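Local coordinates for general Secretion Pathway Protein (Vibrio vulnificus, PDB 4G54) that probably binds peptidoglycan through a periplasmic domain of the EpsAB fusion protein, which belongs to the type II secretion system, at residues G189-Q193 / R194-R198; A197-Q200 / H201-L205; V103-G107 / E108-T112; T82-E86 / G87-Y91. One frame throughout, in Å; residues are numbered along the deposited sequence.

Interaction 1. Residues G189-Q193 / R194-R198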
loop_
_atom_site.group_PDB
_atom_site.type_symbol
_atom_site.label_atom_id
_atom_site.label_comp_id
_atom_site.label_asym_id
_atom_site.label_seq_id
_atom_site.Cartn_x
_atom_site.Cartn_y
_atom_site.Cartn_z
ATOM N N GLY A 189 -8.238 -1.070 23.256
ATOM C CA GLY A 189 -8.345 -2.496 23.000
ATOM C C GLY A 189 -9.463 -2.830 22.019
ATOM O O GLY A 189 -9.756 -4.004 21.819
ATOM N N ILE A 190 -10.058 -1.800 21.426
ATOM C CA ILE A 190 -11.100 -2.060 20.390
ATOM C C ILE A 190 -10.450 -1.770 19.015
ATOM O O ILE A 190 -9.835 -0.674 18.806
ATOM C CB ILE A 190 -12.249 -1.119 20.559
ATOM C CG1 ILE A 190 -12.920 -1.545 21.841
ATOM C CG2 ILE A 190 -13.269 -1.248 19.388
ATOM C CD1 ILE A 190 -13.856 -0.453 22.505
ATOM N N ALA A 191 -10.530 -2.718 18.041
ATOM C CA ALA A 191 -9.927 -2.459 16.753
ATOM C C ALA A 191 -10.966 -1.742 15.857
ATOM O O ALA A 191 -11.732 -2.325 15.082
ATOM C CB ALA A 191 -9.490 -3.847 16.090
ATOM N N GLY A 192 -11.051 -0.422 16.088
ATOM C CA GLY A 192 -12.027 0.441 15.373
ATOM C C GLY A 192 -11.379 1.123 14.187
ATOM O O GLY A 192 -10.336 0.686 13.715
ATOM N N GLN A 193 -12.027 2.171 13.650
ATOM C CA GLN A 193 -11.556 2.714 12.412
ATOM C C GLN A 193 -10.115 3.204 12.521
ATOM O O GLN A 193 -9.372 2.867 11.575
ATOM C CB GLN A 193 -12.492 3.922 12.162
ATOM C CG GLN A 193 -12.198 4.590 10.776
ATOM C CD GLN A 193 -11.014 5.588 10.802
ATOM O OE1 GLN A 193 -10.178 5.654 9.835
ATOM N NE2 GLN A 193 -10.925 6.314 11.864
ATOM N N ARG A 194 -9.761 4.000 13.545
ATOM C CA ARG A 194 -8.406 4.615 13.495
ATOM C C ARG A 194 -7.331 3.467 13.603
ATOM O O ARG A 194 -6.323 3.503 12.888
ATOM C CB ARG A 194 -8.245 5.584 14.619
ATOM C CG ARG A 194 -6.951 6.360 14.395
ATOM C CD ARG A 194 -6.733 7.254 15.628
ATOM N NE ARG A 194 -5.605 8.155 15.245
ATOM C CZ ARG A 194 -4.917 8.917 16.101
ATOM N NH1 ARG A 194 -3.945 9.741 15.621
ATOM N NH2 ARG A 194 -5.178 8.918 17.373
ATOM N N THR A 195 -7.624 2.467 14.441
ATOM C CA THR A 195 -6.663 1.406 14.734
ATOM C C THR A 195 -6.534 0.498 13.509
ATOM O O THR A 195 -5.397 0.196 13.078
ATOM C CB THR A 195 -7.182 0.589 15.881
ATOM O OG1 THR A 195 -7.243 1.504 17.026
ATOM C CG2 THR A 195 -6.253 -0.584 16.246
ATOM N N LEU A 196 -7.659 0.061 12.936
ATOM C CA LEU A 196 -7.564 -0.826 11.710
ATOM C C LEU A 196 -7.044 -0.043 10.480
ATOM O O LEU A 196 -6.314 -0.663 9.662
ATOM C CB LEU A 196 -8.923 -1.418 11.408
ATOM C CG LEU A 196 -9.374 -2.521 12.425
ATOM C CD1 LEU A 196 -10.832 -2.995 12.074
ATOM C CD2 LEU A 196 -8.416 -3.751 12.402
ATOM N N ALA A 197 -7.306 1.281 10.373
ATOM C CA ALA A 197 -6.781 2.006 9.235
ATOM C C ALA A 197 -5.262 2.092 9.346
ATOM O O ALA A 197 -4.609 1.863 8.311
ATOM C CB ALA A 197 -7.384 3.411 9.120
ATOM N N ARG A 198 -4.752 2.402 10.537
ATOM C CA ARG A 198 -3.305 2.446 10.660
ATOM C C ARG A 198 -2.668 1.094 10.454
ATOM O O ARG A 198 -1.672 1.014 9.743
ATOM C CB ARG A 198 -3.007 2.947 12.054
ATOM C CG ARG A 198 -1.469 3.135 12.411
ATOM C CD ARG A 198 -0.833 4.286 11.560
ATOM N NE ARG A 198 -1.435 5.555 12.016
ATOM C CZ ARG A 198 -1.186 6.210 13.158
ATOM N NH1 ARG A 198 -1.896 7.304 13.516
ATOM N NH2 ARG A 198 -0.269 5.804 14.027
HETATM O O HOH W 1 -9.880 2.542 16.710
#

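Interaction 2. Residues A197-Q200 / H201-L205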
loop_
_atom_site.group_PDB
_atom_site.type_symbol
_atom_site.label_atom_id
_atom_site.label_comp_id
_atom_site.label_asym_id
_atom_site.label_seq_id
_atom_site.Cartn_x
_atom_site.Cartn_y
_atom_site.Cartn_z
ATOM N N ALA A 197 -7.306 1.281 10.373
ATOM C CA ALA A 197 -6.781 2.006 9.235
ATOM C C ALA A 197 -5.262 2.092 9.346
ATOM O O ALA A 197 -4.609 1.863 8.311
ATOM C CB ALA A 197 -7.384 3.411 9.120
ATOM N N ARG A 198 -4.752 2.402 10.537
ATOM C CA ARG A 198 -3.305 2.446 10.660
ATOM C C ARG A 198 -2.668 1.094 10.454
ATOM O O ARG A 198 -1.672 1.014 9.743
ATOM C CB ARG A 198 -3.007 2.947 12.054
ATOM C CG ARG A 198 -1.469 3.135 12.411
ATOM C CD ARG A 198 -0.833 4.286 11.560
ATOM N NE ARG A 198 -1.435 5.555 12.016
ATOM C CZ ARG A 198 -1.186 6.210 13.158
ATOM N NH1 ARG A 198 -1.896 7.304 13.516
ATOM N NH2 ARG A 198 -0.269 5.804 14.027
ATOM N N LEU A 199 -3.259 0.027 11.052
ATOM C CA LEU A 199 -2.660 -1.303 10.946
ATOM C C LEU A 199 -2.549 -1.730 9.473
ATOM O O LEU A 199 -1.482 -2.204 9.014
ATOM C CB LEU A 199 -3.570 -2.307 11.696
ATOM C CG LEU A 199 -3.064 -3.730 11.598
ATOM C CD1 LEU A 199 -1.682 -3.908 12.310
ATOM C CD2 LEU A 199 -4.102 -4.568 12.350
ATOM N N GLN A 200 -3.649 -1.493 8.708
ATOM C CA GLN A 200 -3.634 -2.060 7.357
ATOM C C GLN A 200 -2.915 -1.147 6.372
ATOM O O GLN A 200 -2.414 -1.614 5.316
ATOM C CB GLN A 200 -5.094 -2.268 6.908
ATOM C CG GLN A 200 -5.601 -3.527 7.656
ATOM C CD GLN A 200 -7.130 -3.590 7.463
ATOM O OE1 GLN A 200 -7.604 -4.401 6.685
ATOM N NE2 GLN A 200 -7.889 -2.691 8.099
ATOM N N HIS A 201 -2.749 0.160 6.672
ATOM C CA HIS A 201 -1.886 0.941 5.795
ATOM C C HIS A 201 -0.417 0.568 6.044
ATOM O O HIS A 201 0.395 0.643 5.118
ATOM C CB HIS A 201 -2.189 2.432 6.041
ATOM C CG HIS A 201 -1.405 3.334 5.130
ATOM N ND1 HIS A 201 -1.793 3.716 3.864
ATOM C CD2 HIS A 201 -0.183 3.890 5.354
ATOM C CE1 HIS A 201 -0.840 4.485 3.331
ATOM N NE2 HIS A 201 0.154 4.580 4.199
ATOM N N MET A 202 -0.063 0.102 7.266
ATOM C CA MET A 202 1.366 -0.208 7.544
ATOM C C MET A 202 1.770 -1.574 7.033
ATOM O O MET A 202 2.914 -1.756 6.522
ATOM C CB MET A 202 1.544 -0.161 9.091
ATOM C CG MET A 202 1.505 1.210 9.784
ATOM S SD MET A 202 1.671 0.907 11.582
ATOM C CE MET A 202 3.278 0.076 11.591
ATOM N N VAL A 203 0.864 -2.581 7.160
ATOM C CA VAL A 203 1.298 -3.969 6.813
ATOM C C VAL A 203 0.201 -4.660 6.027
ATOM O O VAL A 203 -0.974 -4.310 6.104
ATOM C CB VAL A 203 1.642 -4.866 8.089
ATOM C CG1 VAL A 203 2.907 -4.333 8.843
ATOM C CG2 VAL A 203 0.463 -4.949 8.994
ATOM N N SER A 204 0.604 -5.706 5.268
ATOM C CA SER A 204 -0.368 -6.478 4.509
ATOM C C SER A 204 -0.081 -7.966 4.751
ATOM O O SER A 204 1.066 -8.340 5.071
ATOM C CB SER A 204 -0.140 -6.268 2.996
ATOM O OG SER A 204 0.017 -4.854 2.683
ATOM N N LEU A 205 -1.080 -8.780 4.435
ATOM C CA LEU A 205 -0.844 -10.290 4.569
ATOM C C LEU A 205 0.196 -10.807 3.577
ATOM O O LEU A 205 0.907 -11.772 3.913
ATOM C CB LEU A 205 -2.139 -11.058 4.334
ATOM C CG LEU A 205 -3.315 -10.769 5.307
ATOM C CD1 LEU A 205 -4.617 -11.500 4.889
ATOM C CD2 LEU A 205 -2.954 -11.115 6.782
HETATM O O HOH W 2 -0.550 -2.423 3.362
#

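Interaction 3. Residues V103-G107 / E108-T112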
loop_
_atom_site.group_PDB
_atom_site.type_symbol
_atom_site.label_atom_id
_atom_site.label_comp_id
_atom_site.label_asym_id
_atom_site.label_seq_id
_atom_site.Cartn_x
_atom_site.Cartn_y
_atom_site.Cartn_z
ATOM N N VAL A 103 13.742 5.018 -6.324
ATOM C CA VAL A 103 13.681 4.055 -7.451
ATOM C C VAL A 103 12.300 4.116 -8.037
ATOM O O VAL A 103 11.288 3.985 -7.355
ATOM C CB VAL A 103 14.027 2.605 -7.012
ATOM C CG1 VAL A 103 13.845 1.621 -8.189
ATOM C CG2 VAL A 103 15.452 2.654 -6.482
ATOM N N LEU A 104 12.247 4.419 -9.337
ATOM C CA LEU A 104 10.986 4.670 -10.069
ATOM C C LEU A 104 10.755 3.581 -11.119
ATOM O O LEU A 104 11.700 3.124 -11.774
ATOM C CB LEU A 104 11.061 6.031 -10.735
ATOM C CG LEU A 104 11.337 7.204 -9.777
ATOM C CD1 LEU A 104 11.321 8.472 -10.638
ATOM C CD2 LEU A 104 10.276 7.215 -8.673
ATOM N N LEU A 105 9.500 3.208 -11.302
ATOM C CA LEU A 105 9.060 2.260 -12.376
ATOM C C LEU A 105 8.109 2.971 -13.323
ATOM O O LEU A 105 7.097 3.496 -12.899
ATOM C CB LEU A 105 8.415 1.019 -11.759
ATOM C CG LEU A 105 9.198 0.320 -10.663
ATOM C CD1 LEU A 105 8.357 -0.853 -10.067
ATOM C CD2 LEU A 105 10.471 -0.305 -11.234
ATOM N N THR A 106 8.430 2.968 -14.628
ATOM C CA THR A 106 7.729 3.809 -15.603
ATOM C C THR A 106 6.750 3.006 -16.432
ATOM O O THR A 106 6.044 3.565 -17.273
ATOM C CB THR A 106 8.706 4.509 -16.588
ATOM O OG1 THR A 106 9.226 3.452 -17.473
ATOM C CG2 THR A 106 9.857 5.213 -15.922
ATOM N N GLY A 107 6.644 1.696 -16.224
ATOM C CA GLY A 107 5.889 0.825 -17.142
ATOM C C GLY A 107 6.807 0.176 -18.223
ATOM O O GLY A 107 6.466 -0.824 -18.837
ATOM N N GLU A 108 7.993 0.760 -18.364
ATOM C CA GLU A 108 9.020 0.232 -19.288
ATOM C C GLU A 108 10.398 0.129 -18.717
ATOM O O GLU A 108 11.160 -0.741 -19.146
ATOM C CB GLU A 108 9.035 1.066 -20.563
ATOM C CG GLU A 108 7.817 0.586 -21.430
ATOM C CD GLU A 108 7.731 -0.954 -21.757
ATOM O OE1 GLU A 108 6.612 -1.560 -21.584
ATOM O OE2 GLU A 108 8.757 -1.547 -22.202
ATOM N N GLN A 109 10.759 1.035 -17.844
ATOM C CA GLN A 109 12.100 1.080 -17.291
ATOM C C GLN A 109 12.109 1.210 -15.777
ATOM O O GLN A 109 11.224 1.836 -15.200
ATOM C CB GLN A 109 12.852 2.316 -17.847
ATOM C CG GLN A 109 13.012 2.263 -19.348
ATOM C CD GLN A 109 13.703 3.531 -19.834
ATOM O OE1 GLN A 109 14.842 3.832 -19.451
ATOM N NE2 GLN A 109 13.011 4.269 -20.684
ATOM N N ARG A 110 13.117 0.628 -15.155
ATOM C CA ARG A 110 13.480 1.018 -13.797
ATOM C C ARG A 110 14.534 2.130 -13.789
ATOM O O ARG A 110 15.657 1.942 -14.313
ATOM C CB ARG A 110 13.992 -0.234 -13.084
ATOM C CG ARG A 110 14.374 -0.010 -11.649
ATOM C CD ARG A 110 15.081 -1.342 -11.115
ATOM N NE ARG A 110 15.145 -1.468 -9.649
ATOM C CZ ARG A 110 14.496 -2.348 -8.871
ATOM N NH1 ARG A 110 13.658 -3.287 -9.337
ATOM N NH2 ARG A 110 14.723 -2.270 -7.566
ATOM N N LEU A 111 14.172 3.279 -13.225
ATOM C CA LEU A 111 15.038 4.484 -13.111
ATOM C C LEU A 111 15.352 4.879 -11.660
ATOM O O LEU A 111 14.548 4.688 -10.760
ATOM C CB LEU A 111 14.347 5.732 -13.724
ATOM C CG LEU A 111 13.782 5.477 -15.122
ATOM C CD1 LEU A 111 13.042 6.696 -15.665
ATOM C CD2 LEU A 111 14.844 5.010 -16.062
ATOM N N THR A 112 16.541 5.459 -11.451
ATOM C CA THR A 112 16.888 6.008 -10.152
ATOM C C THR A 112 16.985 7.517 -10.305
ATOM O O THR A 112 17.705 7.996 -11.195
ATOM C CB THR A 112 18.223 5.433 -9.649
ATOM O OG1 THR A 112 18.008 4.038 -9.398
ATOM C CG2 THR A 112 18.604 6.049 -8.310
#

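Interaction 4. Residues T82-E86 / G87-Y91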
loop_
_atom_site.group_PDB
_atom_site.type_symbol
_atom_site.label_atom_id
_atom_site.label_comp_id
_atom_site.label_asym_id
_atom_site.label_seq_id
_atom_site.Cartn_x
_atom_site.Cartn_y
_atom_site.Cartn_z
ATOM N N THR A 82 2.529 11.649 -8.964
ATOM C CA THR A 82 2.102 12.512 -10.065
ATOM C C THR A 82 3.263 13.431 -10.346
ATOM O O THR A 82 3.676 14.232 -9.440
ATOM C CB THR A 82 0.831 13.321 -9.668
ATOM O OG1 THR A 82 -0.259 12.419 -9.320
ATOM C CG2 THR A 82 0.359 14.222 -10.877
ATOM N N LEU A 83 3.727 13.431 -11.600
ATOM C CA LEU A 83 4.792 14.385 -12.011
ATOM C C LEU A 83 4.134 15.516 -12.824
ATOM O O LEU A 83 3.156 15.281 -13.553
ATOM C CB LEU A 83 5.855 13.657 -12.807
ATOM C CG LEU A 83 6.533 12.453 -12.094
ATOM C CD1 LEU A 83 7.716 11.944 -12.957
ATOM C CD2 LEU A 83 6.992 12.850 -10.705
ATOM N N GLN A 84 4.614 16.749 -12.651
ATOM C CA GLN A 84 3.986 17.883 -13.346
ATOM C C GLN A 84 5.151 18.656 -13.969
ATOM O O GLN A 84 6.196 18.816 -13.334
ATOM C CB GLN A 84 3.060 18.765 -12.419
ATOM C CG GLN A 84 2.549 18.054 -11.074
ATOM C CD GLN A 84 1.155 18.466 -10.450
ATOM O OE1 GLN A 84 0.421 19.319 -11.004
ATOM N NE2 GLN A 84 0.791 17.813 -9.272
ATOM N N HIS A 85 5.009 19.025 -15.248
ATOM C CA HIS A 85 6.016 19.859 -15.929
ATOM C C HIS A 85 5.334 20.695 -16.988
ATOM O O HIS A 85 4.791 20.177 -17.984
ATOM C CB HIS A 85 7.172 19.058 -16.531
ATOM C CG HIS A 85 8.182 19.906 -17.240
ATOM N ND1 HIS A 85 8.998 20.802 -16.574
ATOM C CD2 HIS A 85 8.495 20.007 -18.557
ATOM C CE1 HIS A 85 9.770 21.419 -17.455
ATOM N NE2 HIS A 85 9.493 20.948 -18.663
ATOM N N GLU A 86 5.417 22.014 -16.746
ATOM C CA GLU A 86 4.775 23.030 -17.553
ATOM C C GLU A 86 3.415 22.635 -18.181
ATOM O O GLU A 86 3.264 22.570 -19.416
ATOM C CB GLU A 86 5.798 23.645 -18.529
ATOM C CG GLU A 86 6.439 22.718 -19.558
ATOM C CD GLU A 86 7.356 23.477 -20.511
ATOM O OE1 GLU A 86 6.880 23.840 -21.621
ATOM O OE2 GLU A 86 8.538 23.753 -20.135
ATOM N N GLY A 87 2.429 22.380 -17.306
ATOM C CA GLY A 87 1.054 22.104 -17.734
ATOM C C GLY A 87 0.808 20.675 -18.170
ATOM O O GLY A 87 -0.322 20.316 -18.542
ATOM N N GLN A 88 1.842 19.846 -18.138
ATOM C CA GLN A 88 1.654 18.414 -18.431
ATOM C C GLN A 88 1.692 17.582 -17.148
ATOM O O GLN A 88 2.376 17.983 -16.184
ATOM C CB GLN A 88 2.741 17.922 -19.372
ATOM C CG GLN A 88 2.849 18.767 -20.605
ATOM C CD GLN A 88 2.833 17.902 -21.819
ATOM O OE1 GLN A 88 1.768 17.628 -22.381
ATOM N NE2 GLN A 88 4.009 17.408 -22.206
ATOM N N ARG A 89 0.933 16.475 -17.133
ATOM C CA ARG A 89 1.057 15.488 -16.019
ATOM C C ARG A 89 1.530 14.134 -16.544
ATOM O O ARG A 89 1.254 13.745 -17.700
ATOM C CB ARG A 89 -0.251 15.302 -15.194
ATOM C CG ARG A 89 -0.620 16.566 -14.385
ATOM C CD ARG A 89 -2.113 16.705 -14.176
ATOM N NE ARG A 89 -2.600 15.637 -13.317
ATOM C CZ ARG A 89 -2.698 15.686 -11.981
ATOM N NH1 ARG A 89 -2.357 16.795 -11.311
ATOM N NH2 ARG A 89 -3.159 14.597 -11.317
ATOM N N ALA A 90 2.224 13.419 -15.686
ATOM C CA ALA A 90 2.646 12.052 -15.938
ATOM C C ALA A 90 2.725 11.357 -14.614
ATOM O O ALA A 90 2.581 11.995 -13.528
ATOM C CB ALA A 90 4.002 11.980 -16.625
ATOM N N TYR A 91 2.816 10.036 -14.653
ATOM C CA TYR A 91 2.599 9.244 -13.418
ATOM C C TYR A 91 3.695 8.169 -13.414
ATOM O O TYR A 91 3.935 7.557 -14.417
ATOM C CB TYR A 91 1.204 8.548 -13.472
ATOM C CG TYR A 91 0.100 9.571 -13.440
ATOM C CD1 TYR A 91 -0.392 10.155 -14.630
ATOM C CD2 TYR A 91 -0.406 10.010 -12.196
ATOM C CE1 TYR A 91 -1.350 11.140 -14.573
ATOM C CE2 TYR A 91 -1.419 11.006 -12.116
ATOM C CZ TYR A 91 -1.895 11.559 -13.328
ATOM O OH TYR A 91 -2.861 12.519 -13.345
#

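Interaction 1. Residues G189-Q193 / R194-R198
Leu196 folds back over Ala191 and Gly192 at the N-terminal end of helix 193-202, in the probable peptidoglycan-binding domain. The contact is a helix start. Gly192 is the N-cap residue, and Ala191 before it is the centre of an inverse gamma turn. The Leu196 side chain can be followed outward. Its CB lies 3.4 Å from Gly192 O, the oxygen that accepts the hydrogen of Leu196 N. CG lies 3.6 Å from both Ala191 O and Gly192 O. There the chain forks. CD1 comes to 3.2 Å from Ala191 O, while CD2 meets the methyl CB of Ala191 at 3.8 Å. CG stands beside the backbone N of Leu196 (chi1 -72°), which turns both methyls back to the residues before the helix. Leu150 of helix 145-158 touches Ala191 and Leu196 from outside, so the small apolar patch faces another helix of the domain.

The first turn is held by two backbone bonds. Leu196 N reaches Gly192 O at 2.9 Å and is nearly straight, with an angle of 170° at the hydrogen. Ala197 N binds Gln193 O. Thr195 N donates to a water, which also accepts a weak bond from Gly192 N. Thr195 OG1 is hydrogen-bonded to Gln180 NE2 of helix 170-182. On the outer side of the turn, the bent Gln193 side chain curls along the helix until its OE1 lies 3.7 Å from Ala197 CB.

Interaction 2. Residues A197-Q200 / H201-L205
Met202 and Arg198, one helical turn apart, cross obliquely on the last turn of helix 193-202. Met202 SD lies 3.9 Å from Arg198 CG, the aliphatic root of the arginine. The Met202 side chain is directed back along the helix, with CG beside its own backbone N (chi1 -72°). This brings CG within 3.2 Å of Arg198 O. The arginine bends away after CG, at chi2 and chi3, and its NH2 bonds Gln183 O. Phe179 of helix 170-182 touches both Arg198 and Met202.

Leu199 and Val203 meet at a similar slant, through one methyl each. Leu199 CD1 is 4.1 Å from Val203 CG2, and the same CG2 packs 3.4 Å from Leu199 O. Leu199 also touches Leu150, Leu153 and Ala157 of helix 145-158, as well as Phe179. His201 points elsewhere. Its ring makes edge-to-face contacts with His77 and Trp130, which links this helix to the sheet carrying strand 125-131.

The helix closes here, since Val203 is the first residue to leave helical backbone angles. His201 N still bonds Ala197 O, and Val203 N still bonds Leu199 O at 3.0 Å. Met202 N divides its hydrogen between Arg198 O and, weakly, Leu199 O. Gln200 O takes a hydrogen from a water at 2.8 Å, and that water lies 2.6 Å from Ser204 OG. Water thus serves the Gln200 carbonyl where the helix ends, while the apolar parts of the side chains join this end to the two other helices.

Interaction 3. Residues V103-G107 / E108-T112
Strands 103-105 and 110-112 run antiparallel as a beta hairpin, their axes 4.6 Å apart at closest approach, with Leu104 and Leu111 as the hydrogen-bonded pair. Leu104 N to Leu111 O is short, 2.7 Å, and nearly straight at 176°; Leu111 N returns a bond to Leu104 O. Thr106 N then bonds Gln109 O.

The loop is gripped by one hydroxyl. Thr106 OG1 accepts from Gln109 N at 2.9 Å and from Glu108 N at 3.1 Å. It sits between its own backbone N and carbonyl carbon (chi1 71°), turned into the loop, while CG2 is left to cross Leu111 at about a right angle and touch CD1 at 3.5 Å. Gly107 lets the chain turn with positive phi. On the other face, in the conformer described, Arg110 CG lies 3.9 Å from Leu105 CD2. Arg110 NE passes 3.7 Å from Val103 CG1.

The outer end of Arg110, where NH2 bonds Leu212 O, is less certain because a second conformer exists. Strand 101-105 is bonded along its other side to strand 88-97, and strand 110-114 is one of the two edge strands of the six-stranded sheet. Leu104 packs on Val92 and Leu94 of strand 88-97.

Interaction 4. Residues T82-E86 / G87-Y91
Leu83 N bonds Ala90 O at 2.7 Å, the shortest bond across this beta hairpin. Beside it, Thr82 fits against both Arg89 and Tyr91 of the second strand. Its CG2 sits over the centre of one guanidinium face, 3.6 Å from Arg89 CZ. Its OG1 comes 3.3 Å from Tyr91 CE2, with the two side chains side by side. CG2 is anti to the Thr82 backbone N and OG1 is beside it (chi1 -59°), which sends the methyl to Arg89 and the hydroxyl to the ring. Within the second strand, Arg89 holds Tyr91 OH side-on with two nitrogens, NH2 at 2.9 Å and NE at 3.1 Å from the oxygen. The hydroxyl lies somewhat tilted from the guanidinium plane. Gln84 runs alongside Arg89, its amide plane turned 78° from the guanidinium.

A type I' turn runs from His85 to Gln88. Gln88 N to His85 O closes the turn. Glu86 and Gly87 both have positive phi, as a type I' turn requires. Glu86 CG covers part of one face of the His85 ring.

Outside the hairpin, Glu125 OE2 forms a salt bridge with Arg89 NH2 and a hydrogen bond with Thr82 OG1. The carboxylate probably offsets the positive charge of Arg89, which also has Arg30 nearby. The two bonds to Tyr91 OH and the salt bridge to Glu125 probably hold the guanidinium in its rotation, with the Thr82 methyl lying over one face.

Overall arrangement
From the N terminus, interaction 4 comes first, where the turn between strands 79-85 and 88-97 closes a hairpin. Strand 88-97 turns back into strand 101-105, and interaction 3 closes the hairpin that follows, with strand 110-114. The two are neighbours in one antiparallel sheet, their centres about 16 Å apart, and both lie in the peptidase C39-like domain. They follow in series and do not nest. The chain later enters the helical region. Interaction 1 starts helix 193-202 and interaction 2 ends it, overlapping at Ala197 and Arg198. Interaction 1 lies across the chain's centre from both hairpins, while interaction 2 lies nearer that centre and joins the helices to strand 125-131 of the sheet.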